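Local coordinates for protein 4-alpha-glucanotransferase (Aquifex aeolicus, PDB 1TZ7) that belongs to the 4-alpha-glucanotransferases, also called amylomaltases or D-enzymes, and is built round a barrel of eight parallel beta strands with helices packed outside it, at residues D306-R309 and G310-A313; V362-L365 and R366-K370; N392-E395 and N396-Y399. All blocks are in the same frame, centred on the assembly; numbering follows the deposited sequence.

Contact 1 (D306-R309 and G310-A313); sequences DHFR and GFEA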
ATOM      1  N   ASP A 306      -7.631  -2.644  -1.932  1.00 30.27           N
ATOM      2  CA  ASP A 306      -7.364  -3.833  -1.147  1.00 27.97           C
ATOM      3  C   ASP A 306      -8.672  -4.502  -0.680  1.00 31.14           C
ATOM      4  O   ASP A 306      -9.586  -3.837  -0.212  1.00 32.92           O
ATOM      5  CB  ASP A 306      -6.502  -3.453   0.060  1.00 34.81           C
ATOM      6  CG  ASP A 306      -6.282  -4.597   1.004  1.00 41.73           C
ATOM      7  OD1 ASP A 306      -5.596  -5.570   0.615  1.00 43.76           O
ATOM      8  OD2 ASP A 306      -6.750  -4.612   2.172  1.00 49.92           O
ATOM      9  N   HIS A 307      -8.735  -5.825  -0.822  1.00 29.50           N
ATOM     10  CA  HIS A 307      -9.911  -6.602  -0.433  1.00 23.74           C
ATOM     11  C   HIS A 307     -11.202  -6.026  -1.064  1.00 27.13           C
ATOM     12  O   HIS A 307     -12.193  -5.765  -0.364  1.00 31.09           O
ATOM     13  CB  HIS A 307     -10.042  -6.663   1.099  1.00 26.08           C
ATOM     14  CG  HIS A 307     -10.978  -7.726   1.573  1.00 23.71           C
ATOM     15  ND1 HIS A 307     -10.926  -9.023   1.105  1.00 27.26           N
ATOM     16  CD2 HIS A 307     -12.004  -7.687   2.459  1.00 26.60           C
ATOM     17  CE1 HIS A 307     -11.873  -9.738   1.688  1.00 24.62           C
ATOM     18  NE2 HIS A 307     -12.540  -8.953   2.515  1.00 27.29           N
ATOM     19  N   PHE A 308     -11.172  -5.840  -2.383  1.00 28.26           N
ATOM     20  CA  PHE A 308     -12.293  -5.245  -3.113  1.00 28.22           C
ATOM     21  C   PHE A 308     -13.623  -5.965  -2.825  1.00 31.83           C
ATOM     22  O   PHE A 308     -14.666  -5.342  -2.784  1.00 27.24           O
ATOM     23  CB  PHE A 308     -12.016  -5.264  -4.621  1.00 28.94           C
ATOM     24  CG  PHE A 308     -13.157  -4.761  -5.451  1.00 22.82           C
ATOM     25  CD1 PHE A 308     -13.308  -3.403  -5.698  1.00 28.02           C
ATOM     26  CD2 PHE A 308     -14.097  -5.645  -5.979  1.00 32.14           C
ATOM     27  CE1 PHE A 308     -14.366  -2.933  -6.459  1.00 29.61           C
ATOM     28  CE2 PHE A 308     -15.165  -5.171  -6.747  1.00 29.64           C
ATOM     29  CZ  PHE A 308     -15.294  -3.819  -6.984  1.00 32.79           C
ATOM     30  N   ARG A 309     -13.566  -7.278  -2.629  1.00 26.16           N
ATOM     31  CA  ARG A 309     -14.780  -8.072  -2.440  1.00 26.74           C
ATOM     32  C   ARG A 309     -15.562  -7.628  -1.187  1.00 24.13           C
ATOM     33  O   ARG A 309     -16.761  -7.877  -1.075  1.00 27.32           O
ATOM     34  CB  ARG A 309     -14.436  -9.566  -2.354  1.00 32.03           C
ATOM     35  CG  ARG A 309     -13.839 -10.004  -1.013  1.00 32.44           C
ATOM     36  CD  ARG A 309     -14.843 -10.619  -0.058  1.00 24.75           C
ATOM     37  NE  ARG A 309     -15.504 -11.800  -0.632  1.00 31.28           N
ATOM     38  CZ  ARG A 309     -16.809 -11.864  -0.945  1.00 27.71           C
ATOM     39  NH1 ARG A 309     -17.310 -12.973  -1.464  1.00 40.81           N
ATOM     40  NH2 ARG A 309     -17.606 -10.819  -0.743  1.00 34.12           N
ATOM     41  N   GLY A 310     -14.868  -6.971  -0.256  1.00 26.11           N
ATOM     42  CA  GLY A 310     -15.500  -6.433   0.941  1.00 22.92           C
ATOM     43  C   GLY A 310     -16.555  -5.355   0.671  1.00 26.50           C
ATOM     44  O   GLY A 310     -17.385  -5.072   1.529  1.00 26.96           O
ATOM     45  N   PHE A 311     -16.514  -4.751  -0.518  1.00 27.48           N
ATOM     46  CA  PHE A 311     -17.502  -3.736  -0.896  1.00 26.91           C
ATOM     47  C   PHE A 311     -18.832  -4.385  -1.301  1.00 28.22           C
ATOM     48  O   PHE A 311     -19.873  -3.735  -1.296  1.00 28.51           O
ATOM     49  CB  PHE A 311     -16.968  -2.869  -2.037  1.00 30.75           C
ATOM     50  CG  PHE A 311     -15.785  -2.008  -1.650  1.00 27.25           C
ATOM     51  CD1 PHE A 311     -14.565  -2.149  -2.299  1.00 29.85           C
ATOM     52  CD2 PHE A 311     -15.896  -1.058  -0.641  1.00 30.11           C
ATOM     53  CE1 PHE A 311     -13.478  -1.360  -1.947  1.00 35.42           C
ATOM     54  CE2 PHE A 311     -14.809  -0.271  -0.287  1.00 29.65           C
ATOM     55  CZ  PHE A 311     -13.600  -0.425  -0.946  1.00 30.87           C
ATOM     56  N   GLU A 312     -18.783  -5.669  -1.646  1.00 24.51           N
ATOM     57  CA  GLU A 312     -20.001  -6.450  -1.894  1.00 25.85           C
ATOM     58  C   GLU A 312     -20.487  -7.121  -0.613  1.00 25.90           C
ATOM     59  O   GLU A 312     -21.662  -7.053  -0.278  1.00 25.49           O
ATOM     60  CB  GLU A 312     -19.738  -7.514  -2.971  1.00 27.04           C
ATOM     61  CG  GLU A 312     -20.999  -8.221  -3.471  1.00 32.12           C
ATOM     62  CD  GLU A 312     -21.389  -9.418  -2.607  1.00 42.30           C
ATOM     63  OE1 GLU A 312     -22.606  -9.659  -2.428  1.00 39.07           O
ATOM     64  OE2 GLU A 312     -20.481 -10.112  -2.107  1.00 36.07           O
ATOM     65  N   ALA A 313     -19.571  -7.781   0.087  1.00 25.07           N
ATOM     66  CA  ALA A 313     -19.868  -8.390   1.385  1.00 28.40           C
ATOM     67  C   ALA A 313     -18.571  -8.635   2.155  1.00 25.38           C
ATOM     68  O   ALA A 313     -17.546  -8.969   1.566  1.00 25.94           O
ATOM     69  CB  ALA A 313     -20.629  -9.705   1.195  1.00 31.26           C
TER
HETATM   70  O   HOH W   1     -20.371 -12.676  -2.308  1.00 55.76           O

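Contact 2 (V362-L365 and R366-K370); sequences VRYL and RETFK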
ATOM      1  N   VAL A 362     -19.386 -10.487  -6.727  1.00 28.57           N
ATOM      2  CA  VAL A 362     -18.228  -9.595  -6.687  1.00 25.89           C
ATOM      3  C   VAL A 362     -17.794  -9.213  -8.088  1.00 30.19           C
ATOM      4  O   VAL A 362     -17.515  -8.049  -8.357  1.00 28.55           O
ATOM      5  CB  VAL A 362     -17.025 -10.249  -5.949  1.00 26.51           C
ATOM      6  CG1 VAL A 362     -15.800  -9.333  -5.994  1.00 28.53           C
ATOM      7  CG2 VAL A 362     -17.395 -10.573  -4.503  1.00 32.51           C
ATOM      8  N   ARG A 363     -17.732 -10.201  -8.985  1.00 27.73           N
ATOM      9  CA  ARG A 363     -17.317  -9.953 -10.370  1.00 26.56           C
ATOM     10  C   ARG A 363     -18.296  -9.001 -11.063  1.00 25.65           C
ATOM     11  O   ARG A 363     -17.892  -8.142 -11.828  1.00 26.09           O
ATOM     12  CB  ARG A 363     -17.224 -11.267 -11.149  1.00 30.92           C
ATOM     13  CG  ARG A 363     -16.063 -12.159 -10.728  1.00 36.30           C
ATOM     14  CD  ARG A 363     -15.978 -13.479 -11.503  1.00 37.47           C
ATOM     15  NE  ARG A 363     -16.226 -14.633 -10.639  1.00 64.86           N
ATOM     16  CZ  ARG A 363     -15.274 -15.421 -10.135  1.00 45.95           C
ATOM     17  NH1 ARG A 363     -13.990 -15.193 -10.403  1.00 66.87           N
ATOM     18  NH2 ARG A 363     -15.610 -16.442  -9.358  1.00 69.63           N
ATOM     19  N   TYR A 364     -19.586  -9.157 -10.772  1.00 27.49           N
ATOM     20  CA  TYR A 364     -20.601  -8.282 -11.343  1.00 28.56           C
ATOM     21  C   TYR A 364     -20.453  -6.849 -10.860  1.00 29.09           C
ATOM     22  O   TYR A 364     -20.610  -5.926 -11.629  1.00 24.51           O
ATOM     23  CB  TYR A 364     -21.997  -8.778 -11.018  1.00 28.27           C
ATOM     24  CG  TYR A 364     -23.072  -8.012 -11.748  1.00 37.70           C
ATOM     25  CD1 TYR A 364     -23.278  -8.198 -13.110  1.00 33.28           C
ATOM     26  CD2 TYR A 364     -23.874  -7.084 -11.082  1.00 36.83           C
ATOM     27  CE1 TYR A 364     -24.257  -7.492 -13.793  1.00 39.81           C
ATOM     28  CE2 TYR A 364     -24.858  -6.372 -11.757  1.00 36.85           C
ATOM     29  CZ  TYR A 364     -25.043  -6.584 -13.116  1.00 40.05           C
ATOM     30  OH  TYR A 364     -26.012  -5.888 -13.798  1.00 49.47           O
ATOM     31  N   LEU A 365     -20.154  -6.673  -9.572  1.00 30.32           N
ATOM     32  CA  LEU A 365     -19.924  -5.332  -9.018  1.00 27.64           C
ATOM     33  C   LEU A 365     -18.742  -4.680  -9.710  1.00 27.92           C
ATOM     34  O   LEU A 365     -18.826  -3.547 -10.151  1.00 27.00           O
ATOM     35  CB  LEU A 365     -19.673  -5.399  -7.507  1.00 26.24           C
ATOM     36  CG  LEU A 365     -19.343  -4.061  -6.820  1.00 35.35           C
ATOM     37  CD1 LEU A 365     -20.543  -3.124  -6.857  1.00 37.12           C
ATOM     38  CD2 LEU A 365     -18.882  -4.289  -5.387  1.00 37.68           C
ATOM     39  N   ARG A 366     -17.643  -5.418  -9.805  1.00 24.69           N
ATOM     40  CA  ARG A 366     -16.435  -4.924 -10.441  1.00 28.38           C
ATOM     41  C   ARG A 366     -16.710  -4.489 -11.889  1.00 28.60           C
ATOM     42  O   ARG A 366     -16.346  -3.399 -12.289  1.00 27.36           O
ATOM     43  CB  ARG A 366     -15.349  -6.005 -10.418  1.00 32.78           C
ATOM     44  CG  ARG A 366     -13.952  -5.490 -10.724  1.00 38.18           C
ATOM     45  CD  ARG A 366     -13.207  -6.310 -11.748  1.00 50.39           C
ATOM     46  NE  ARG A 366     -13.161  -7.720 -11.391  1.00 45.48           N
ATOM     47  CZ  ARG A 366     -13.511  -8.721 -12.206  1.00 56.21           C
ATOM     48  NH1 ARG A 366     -13.941  -8.471 -13.440  1.00 55.50           N
ATOM     49  NH2 ARG A 366     -13.431  -9.978 -11.783  1.00 46.12           N
ATOM     50  N   GLU A 367     -17.362  -5.359 -12.651  1.00 29.40           N
ATOM     51  CA  GLU A 367     -17.516  -5.157 -14.091  1.00 34.46           C
ATOM     52  C   GLU A 367     -18.613  -4.139 -14.406  1.00 29.10           C
ATOM     53  O   GLU A 367     -18.608  -3.524 -15.463  1.00 33.70           O
ATOM     54  CB  GLU A 367     -17.818  -6.487 -14.783  1.00 34.99           C
ATOM     55  CG  GLU A 367     -16.628  -7.444 -14.809  1.00 44.01           C
ATOM     56  CD  GLU A 367     -16.827  -8.616 -15.765  1.00 63.45           C
ATOM     57  OE1 GLU A 367     -17.981  -8.862 -16.187  1.00 60.72           O
ATOM     58  OE2 GLU A 367     -15.829  -9.289 -16.089  1.00 69.58           O
ATOM     59  N   THR A 368     -19.551  -3.967 -13.480  1.00 31.32           N
ATOM     60  CA  THR A 368     -20.600  -2.966 -13.634  1.00 32.80           C
ATOM     61  C   THR A 368     -19.988  -1.563 -13.712  1.00 30.89           C
ATOM     62  O   THR A 368     -20.479  -0.704 -14.441  1.00 28.20           O
ATOM     63  CB  THR A 368     -21.603  -3.044 -12.446  1.00 34.78           C
ATOM     64  OG1 THR A 368     -22.426  -4.207 -12.578  1.00 45.64           O
ATOM     65  CG2 THR A 368     -22.598  -1.884 -12.484  1.00 47.89           C
ATOM     66  N   PHE A 369     -18.910  -1.345 -12.959  1.00 30.32           N
ATOM     67  CA  PHE A 369     -18.256  -0.040 -12.917  1.00 30.13           C
ATOM     68  C   PHE A 369     -16.936  -0.027 -13.691  1.00 30.65           C
ATOM     69  O   PHE A 369     -16.141   0.906 -13.558  1.00 30.06           O
ATOM     70  CB  PHE A 369     -18.034   0.379 -11.476  1.00 34.61           C
ATOM     71  CG  PHE A 369     -19.300   0.621 -10.728  1.00 30.85           C
ATOM     72  CD1 PHE A 369     -19.767  -0.304  -9.805  1.00 31.20           C
ATOM     73  CD2 PHE A 369     -20.045   1.770 -10.958  1.00 31.82           C
ATOM     74  CE1 PHE A 369     -20.944  -0.082  -9.122  1.00 27.98           C
ATOM     75  CE2 PHE A 369     -21.224   1.997 -10.275  1.00 30.18           C
ATOM     76  CZ  PHE A 369     -21.675   1.074  -9.357  1.00 32.54           C
ATOM     77  N   LYS A 370     -16.722  -1.066 -14.509  1.00 26.90           N
ATOM     78  CA  LYS A 370     -15.583  -1.118 -15.449  1.00 26.95           C
ATOM     79  C   LYS A 370     -14.254  -1.006 -14.720  1.00 25.59           C
ATOM     80  O   LYS A 370     -13.285  -0.505 -15.259  1.00 29.54           O
ATOM     81  CB  LYS A 370     -15.697  -0.004 -16.509  1.00 31.59           C
ATOM     82  CG  LYS A 370     -17.008  -0.008 -17.292  1.00 40.51           C
ATOM     83  CD  LYS A 370     -17.140  -1.255 -18.166  1.00 71.90           C
ATOM     84  CE  LYS A 370     -17.716  -0.921 -19.543  1.00 84.28           C
ATOM     85  NZ  LYS A 370     -17.739  -2.109 -20.445  1.00 73.40           N
TER

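Contact 3 (N392-E395 and N396-Y399); sequences NVEE and NNVY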
ATOM      1  N   ASN A 392      -6.645 -16.261 -20.960  1.00 22.06           N
ATOM      2  CA  ASN A 392      -7.918 -16.008 -20.284  1.00 24.66           C
ATOM      3  C   ASN A 392      -7.998 -14.598 -19.671  1.00 26.02           C
ATOM      4  O   ASN A 392      -9.028 -14.216 -19.130  1.00 23.38           O
ATOM      5  CB  ASN A 392      -8.154 -17.072 -19.187  1.00 26.43           C
ATOM      6  CG  ASN A 392      -8.698 -18.372 -19.746  1.00 23.54           C
ATOM      7  OD1 ASN A 392      -9.454 -18.371 -20.706  1.00 25.89           O
ATOM      8  ND2 ASN A 392      -8.308 -19.501 -19.137  1.00 22.14           N
ATOM      9  N   VAL A 393      -6.904 -13.835 -19.763  1.00 22.58           N
ATOM     10  CA  VAL A 393      -6.862 -12.494 -19.184  1.00 25.35           C
ATOM     11  C   VAL A 393      -7.366 -11.455 -20.195  1.00 28.80           C
ATOM     12  O   VAL A 393      -6.725 -11.205 -21.227  1.00 31.79           O
ATOM     13  CB  VAL A 393      -5.424 -12.113 -18.719  1.00 27.14           C
ATOM     14  CG1 VAL A 393      -5.406 -10.706 -18.135  1.00 34.01           C
ATOM     15  CG2 VAL A 393      -4.909 -13.112 -17.695  1.00 29.13           C
ATOM     16  N   GLU A 394      -8.516 -10.858 -19.886  1.00 29.20           N
ATOM     17  CA  GLU A 394      -9.135  -9.848 -20.746  1.00 30.39           C
ATOM     18  C   GLU A 394      -8.381  -8.530 -20.639  1.00 26.34           C
ATOM     19  O   GLU A 394      -7.528  -8.361 -19.769  1.00 30.10           O
ATOM     20  CB  GLU A 394     -10.609  -9.627 -20.337  1.00 34.75           C
ATOM     21  CG  GLU A 394     -11.443 -10.902 -20.267  1.00 49.45           C
ATOM     22  CD  GLU A 394     -11.584 -11.444 -18.850  1.00 43.60           C
ATOM     23  OE1 GLU A 394     -10.603 -11.382 -18.089  1.00 42.73           O
ATOM     24  OE2 GLU A 394     -12.683 -11.938 -18.505  1.00 63.18           O
ATOM     25  N   GLU A 395      -8.713  -7.595 -21.522  1.00 29.09           N
ATOM     26  CA  GLU A 395      -7.978  -6.325 -21.633  1.00 27.87           C
ATOM     27  C   GLU A 395      -8.040  -5.518 -20.343  1.00 26.17           C
ATOM     28  O   GLU A 395      -7.021  -4.965 -19.895  1.00 25.73           O
ATOM     29  CB  GLU A 395      -8.530  -5.486 -22.785  1.00 26.86           C
ATOM     30  CG  GLU A 395      -8.000  -5.882 -24.164  1.00 54.96           C
ATOM     31  CD  GLU A 395      -8.840  -6.963 -24.844  1.00 73.90           C
ATOM     32  OE1 GLU A 395      -8.577  -7.255 -26.040  1.00 55.45           O
ATOM     33  OE2 GLU A 395      -9.755  -7.520 -24.190  1.00 55.47           O
ATOM     34  N   ASN A 396      -9.229  -5.435 -19.746  1.00 29.43           N
ATOM     35  CA  ASN A 396      -9.423  -4.611 -18.557  1.00 31.78           C
ATOM     36  C   ASN A 396      -8.961  -5.333 -17.294  1.00 30.21           C
ATOM     37  O   ASN A 396      -9.771  -5.727 -16.444  1.00 28.67           O
ATOM     38  CB  ASN A 396     -10.884  -4.170 -18.426  1.00 29.06           C
ATOM     39  CG  ASN A 396     -11.040  -2.935 -17.552  1.00 39.87           C
ATOM     40  OD1 ASN A 396     -10.106  -2.147 -17.401  1.00 29.89           O
ATOM     41  ND2 ASN A 396     -12.216  -2.765 -16.974  1.00 33.13           N
ATOM     42  N   ASN A 397      -7.650  -5.499 -17.182  1.00 28.59           N
ATOM     43  CA  ASN A 397      -7.042  -6.179 -16.050  1.00 26.02           C
ATOM     44  C   ASN A 397      -5.642  -5.657 -15.824  1.00 25.37           C
ATOM     45  O   ASN A 397      -4.982  -5.181 -16.760  1.00 28.69           O
ATOM     46  CB  ASN A 397      -6.975  -7.685 -16.303  1.00 29.89           C
ATOM     47  CG  ASN A 397      -8.285  -8.388 -16.013  1.00 38.60           C
ATOM     48  OD1 ASN A 397      -8.813  -8.290 -14.973  1.00 34.44           O
ATOM     49  ND2 ASN A 397      -8.764  -9.071 -16.939  1.00 28.76           N
ATOM     50  N   VAL A 398      -5.192  -5.741 -14.583  1.00 27.69           N
ATOM     51  CA  VAL A 398      -3.786  -5.632 -14.257  1.00 28.21           C
ATOM     52  C   VAL A 398      -3.221  -7.049 -14.031  1.00 27.16           C
ATOM     53  O   VAL A 398      -3.723  -7.790 -13.203  1.00 28.84           O
ATOM     54  CB  VAL A 398      -3.582  -4.780 -12.979  1.00 29.70           C
ATOM     55  CG1 VAL A 398      -2.106  -4.446 -12.783  1.00 33.55           C
ATOM     56  CG2 VAL A 398      -4.423  -3.490 -13.054  1.00 36.74           C
ATOM     57  N   TYR A 399      -2.183  -7.401 -14.786  1.00 30.35           N
ATOM     58  CA  TYR A 399      -1.630  -8.773 -14.795  1.00 27.16           C
ATOM     59  C   TYR A 399      -0.245  -8.759 -14.154  1.00 27.84           C
ATOM     60  O   TYR A 399       0.683  -8.151 -14.688  1.00 28.68           O
ATOM     61  CB  TYR A 399      -1.519  -9.268 -16.243  1.00 27.87           C
ATOM     62  CG  TYR A 399      -1.432 -10.787 -16.445  1.00 21.46           C
ATOM     63  CD1 TYR A 399      -1.116 -11.309 -17.698  1.00 25.60           C
ATOM     64  CD2 TYR A 399      -1.673 -11.686 -15.401  1.00 23.58           C
ATOM     65  CE1 TYR A 399      -1.038 -12.675 -17.914  1.00 27.75           C
ATOM     66  CE2 TYR A 399      -1.598 -13.057 -15.611  1.00 22.72           C
ATOM     67  CZ  TYR A 399      -1.277 -13.541 -16.885  1.00 24.40           C
ATOM     68  OH  TYR A 399      -1.196 -14.886 -17.121  1.00 25.18           O
TER

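Contact 1 (D306-R309 and G310-A313)
A short 3-10 turn, residues 308-311, joins barrel strand 302-305 to strand 313-318 of the small antiparallel sheet, and the side chains of Phe-308 and Phe-311 meet on one flank of it. Three i to i+3 bonds wind it: Gly-310 N to His-307 O, Phe-311 N to Phe-308 O and Glu-312 N to Arg-309 O. Arg-309 O also takes Ala-313 N, an i to i+4 bond whose N-H points almost straight at it (175°). The phenyl rings form an offset edge-to-face pair, Phe-311 turning its edge toward the face of Phe-308 with planes 70° apart and Phe-308 CD1 3.8 Å from Phe-311 CD1. Phe-311 also meets Trp-289 and Phe-338 edge to face. On another side, Arg-309 doubles back over the turn: CG sits between its own backbone N and carbonyl carbon (chi1 76°), and bends at the next two bonds carry the guanidinium toward Ala-313. NE is held by Phe-357 O, and Trp-329 makes a cation-pi contact with the arginine. NH2 of Arg-309 gives a hydrogen bond to Ala-313 O at 3.0 Å and a salt bridge to Glu-312 OE2 at 3.3 Å. Glu-312 OE1 pairs with Lys-331, while a water donates to Glu-312 OE2 at 2.6 Å and accepts from Arg-309 NH1 at 3.2 Å.

Contact 2 (V362-L365 and R366-K370)
Leu-365 and Phe-369 meet on the flank of helix 360-368 that faces helix 334-344, whereas Tyr-364 and Thr-368 meet on its exposed flank. On the packed flank, Leu-365 CD1 lies at the edge of the Phe-369 ring, 3.8 Å from Phe-369 CE1; buried Leu-365 touches Lys-335 of helix 334-344, and Phe-369 touches Leu-342. Arg-366, also buried, runs beside Arg-363 in the same direction, Arg-366 NH2 3.6 Å from Arg-363 CG. Their guanidinium planes stand 76° apart; Arg-366 NE pairs with Asp-354 and Arg-363 NE with Asp-360. Arg-366 NH1 adds a salt bridge to Glu-367 OE2, with a weak hydrogen bond of 3.4 Å. The outer side is looser, and its side-chain contact rests on a hydroxyl. Thr-368 OG1 turns back along the helix, beside its own backbone N (chi1 -73°), and donates to Tyr-364 O at 2.7 Å. Thr-368 N reaches Tyr-364 O at 2.9 Å from the opposite face of its plane, so one acceptor is gripped twice. Thr-368 OG1 also sits over a face of the Tyr-364 ring, toward the rim, 3.4 Å from Tyr-364 CE2. Phe-369 is the first residue to leave helical geometry, and Lys-370, with positive phi, is C-prime of the Schellman motif that closes the helix through Ile-371 N to Arg-366 O and a weak Lys-370 N to Glu-367 O bond.

Contact 3 (N392-E395 and N396-Y399)
The turn that leads into barrel strand 397-400 brings Val-393 over the ring of Tyr-399 and folds Glu-394 against Asn-397; an inverse gamma turn centred on Asn-396 makes the bend. In the apolar part, CG2 of Val-393 stands over the centre of the Tyr-399 ring as a CH-pi contact, 3.8 Å from the centroid and only 13° off the ring normal. The other methyl, Val-393 CG1, lies anti to the backbone N and rests against Asn-397, 3.9 Å from Asn-397 CB. One valine thus spans two residues of the strand that point to the same side, while Val-398 between them points away and touches Phe-452 and Ile-454 of strand 452-456. Charged and polar ends reach partners beyond the turn: Glu-394 OE1 forms a salt bridge with Arg-375 of strand 373-376, and, just before strand 452-456, Arg-449 forms one with Glu-395 OE1 and Lys-451 bonds to Asn-396 OD1. The tyrosine ring is tied at its far end, where Tyr-399 OH is hydrogen-bonded to His-388 O. Within the turn, Asn-397 N makes a bent, weak bond of 2.8 Å to Glu-395 O, the link across the gamma turn. The side-chain amide of Asn-397 reaches back to the peptide between Glu-394 and Glu-395: Asn-397 ND2 donates to Glu-394 O at 3.2 Å with a fairly straight N-H (155°), approaching from above the carbonyl plane, and gives a weaker bond to Glu-394 OE1, also at 3.2 Å, whose carboxylate plane is turned 40° from the amide.

Overall arrangement
Contacts 1, 2 and 3 follow one another along the chain, and contact 2 is the bridge between the others. Its helix packs against the turn of contact 1, their centres about 11 Å apart: Phe-308 CE2 lies 3.8 Å from Arg-366 CB, and Val-362 CG2 lies 3.8 Å from Arg-309 NH2. On leaving the helix, Lys-370 O meets Asn-396 ND2 of contact 3 at 3.0 Å, a probable hydrogen bond, with centres about 14 Å apart. Contacts 1 and 3 do not touch, their nearest atoms being about 11 Å apart. Contact 1 follows strand 302-305, contact 2 lies on the helix before strand 373-376, and contact 3 runs into strand 397-400 of the parallel barrel.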